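Local coordinates for probable CoA-transferase alpha subunit (Rhodococcus jostii, PDB 6COJ), which probably acts as the alpha subunit of a CoA-transferase-family enzyme, and binds the coenzyme A thioester of a spirolactone with a six-membered carbon ring, at residues Lys46-Val51 and Ala252-Ala257. The protein carries 1 engineered substitution. Residues are numbered along the deposited sequence; the frame is centred on the assembly and turned at random.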
loop_
_atom_site.group_PDB
_atom_site.type_symbol
_atom_site.label_atom_id
_atom_site.label_comp_id
_atom_site.label_asym_id
_atom_site.label_seq_id
_atom_site.Cartn_x
_atom_site.Cartn_y
_atom_site.Cartn_z
ATOM N N LYS A 46 18.079 8.911 -7.681
ATOM C CA LYS A 46 19.006 7.997 -7.050
ATOM C C LYS A 46 19.864 8.755 -6.041
ATOM O O LYS A 46 20.177 9.929 -6.245
ATOM C CB LYS A 46 19.913 7.391 -8.112
ATOM C CG LYS A 46 19.202 6.334 -8.936
ATOM C CD LYS A 46 18.975 5.094 -8.114
ATOM C CE LYS A 46 18.216 4.034 -8.872
ATOM N NZ LYS A 46 18.111 2.832 -8.014
ATOM N N PRO A 47 20.260 8.100 -4.925
ATOM C CA PRO A 47 21.185 8.739 -3.959
ATOM C C PRO A 47 22.619 8.697 -4.476
ATOM O O PRO A 47 23.501 7.991 -3.963
ATOM C CB PRO A 47 20.975 7.891 -2.700
ATOM C CG PRO A 47 20.689 6.524 -3.245
ATOM C CD PRO A 47 19.833 6.761 -4.476
ATOM N N MET A 48 22.863 9.468 -5.540
ATOM C CA MET A 48 24.125 9.376 -6.263
ATOM C C MET A 48 25.295 9.903 -5.441
ATOM O O MET A 48 26.412 9.379 -5.555
ATOM C CB MET A 48 24.027 10.112 -7.601
ATOM C CG MET A 48 23.027 9.534 -8.583
ATOM S SD MET A 48 23.418 7.866 -9.137
ATOM C CE MET A 48 24.710 8.230 -10.324
ATOM N N ALA A 49 25.068 10.922 -4.606
ATOM C CA ALA A 49 26.129 11.371 -3.710
ATOM C C ALA A 49 26.524 10.270 -2.734
ATOM O O ALA A 49 27.715 10.063 -2.472
ATOM C CB ALA A 49 25.712 12.654 -2.986
ATOM N N LEU A 50 25.545 9.533 -2.200
ATOM C CA LEU A 50 25.882 8.411 -1.325
ATOM C C LEU A 50 26.601 7.304 -2.092
ATOM O O LEU A 50 27.548 6.694 -1.574
ATOM C CB LEU A 50 24.625 7.888 -0.622
ATOM C CG LEU A 50 24.140 8.741 0.567
ATOM C CD1 LEU A 50 22.670 8.442 0.918
ATOM C CD2 LEU A 50 25.038 8.552 1.800
ATOM N N VAL A 51 26.201 7.061 -3.344
ATOM C CA VAL A 51 26.893 6.069 -4.171
ATOM C C VAL A 51 28.338 6.490 -4.436
ATOM O O VAL A 51 29.259 5.666 -4.373
ATOM C CB VAL A 51 26.115 5.797 -5.472
ATOM C CG1 VAL A 51 26.954 4.955 -6.435
ATOM C CG2 VAL A 51 24.798 5.106 -5.164
ATOM N N ALA A 252 21.267 13.960 -6.071
ATOM C CA ALA A 252 20.800 12.950 -7.003
ATOM C C ALA A 252 21.450 13.064 -8.379
ATOM O O ALA A 252 21.256 12.172 -9.211
ATOM C CB ALA A 252 19.271 12.994 -7.129
ATOM N N HIS A 253 22.222 14.119 -8.633
ATOM C CA HIS A 253 22.855 14.290 -9.939
ATOM C C HIS A 253 23.695 13.050 -10.258
ATOM O O HIS A 253 24.466 12.620 -9.406
ATOM C CB HIS A 253 23.749 15.532 -9.926
ATOM C CG HIS A 253 24.341 15.850 -11.261
ATOM N ND1 HIS A 253 25.490 15.247 -11.729
ATOM C CD2 HIS A 253 23.930 16.692 -12.239
ATOM C CE1 HIS A 253 25.758 15.699 -12.939
ATOM N NE2 HIS A 253 24.833 16.584 -13.269
ATOM N N PHE A 254 23.593 12.474 -11.461
ATOM C CA PHE A 254 22.952 13.058 -12.635
ATOM C C PHE A 254 21.552 12.533 -12.947
ATOM O O PHE A 254 21.079 12.684 -14.075
ATOM C CB PHE A 254 23.851 12.835 -13.868
ATOM C CG PHE A 254 24.446 11.447 -13.954
ATOM C CD1 PHE A 254 23.736 10.399 -14.538
ATOM C CD2 PHE A 254 25.716 11.189 -13.449
ATOM C CE1 PHE A 254 24.292 9.124 -14.615
ATOM C CE2 PHE A 254 26.276 9.915 -13.524
ATOM C CZ PHE A 254 25.563 8.883 -14.109
ATOM N N THR A 255 20.874 11.933 -11.968
ATOM C CA THR A 255 19.494 11.510 -12.179
ATOM C C THR A 255 18.539 12.670 -11.878
ATOM O O THR A 255 18.926 13.693 -11.302
ATOM C CB THR A 255 19.165 10.284 -11.318
ATOM O OG1 THR A 255 19.160 10.620 -9.917
ATOM C CG2 THR A 255 20.207 9.197 -11.576
ATOM N N LEU A 256 17.280 12.523 -12.285
ATOM C CA LEU A 256 16.305 13.578 -12.002
ATOM C C LEU A 256 15.896 13.559 -10.526
ATOM O O LEU A 256 16.155 12.604 -9.792
ATOM C CB LEU A 256 15.095 13.488 -12.940
ATOM C CG LEU A 256 14.240 12.219 -12.999
ATOM C CD1 LEU A 256 13.379 12.045 -11.753
ATOM C CD2 LEU A 256 13.358 12.238 -14.246
ATOM N N ALA A 257 15.220 14.615 -10.087
ATOM C CA ALA A 257 14.874 14.707 -8.669
ATOM C C ALA A 257 13.562 15.459 -8.464
ATOM O O ALA A 257 13.488 16.457 -7.754
ATOM C CB ALA A 257 16.006 15.339 -7.865
#
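Met48 CE lies over one face of the Phe254 ring, 4.2 Å from its centroid and displaced toward the CZ–CE2 rim. The direction is 23° off the ring normal, a CH-pi contact. Bends at chi2 and chi3 carry the methyl there. Tyr271 also meets the Phe254 ring. One face of the His253 ring takes Phe254 CB of its own segment. His253 ND1 and NE2 are hydrogen-bonded to Tyr296 OH and Asp264 OD2. The peptide bond between His253 and Phe254 is cis.

Met48 CB and CG press on backbone oxygens, CB 3.1 Å from His253 O and CG 3.2 Å from Ala252 O. Thr255 OG1 joins the two segments. Thr255 OG1 accepts from Lys46 N at 3.0 Å, with an angle of 155° at the hydrogen. Thr255 OG1 donates to Ala252 O at 2.7 Å. Ala252 O also accepts from Thr255 N, and both donors come from the same face of its plane. Beside this, Thr255 CG2 touches Lys46 CB at 3.9 Å. Lys46 O receives a CA-H...O contact from Ala252 CA at 3.2 Å.

The Lys46 amine is held outside the contact, by a salt bridge with Asp71 and hydrogen bonds to Gly39 O and Tyr67 O. The contact joins the start of helix 48-56 to the loop after strand 244-247, an outermost strand of the parallel sheet within this chain. One buried hydroxyl, used as both acceptor and donor, ties the two backbones together.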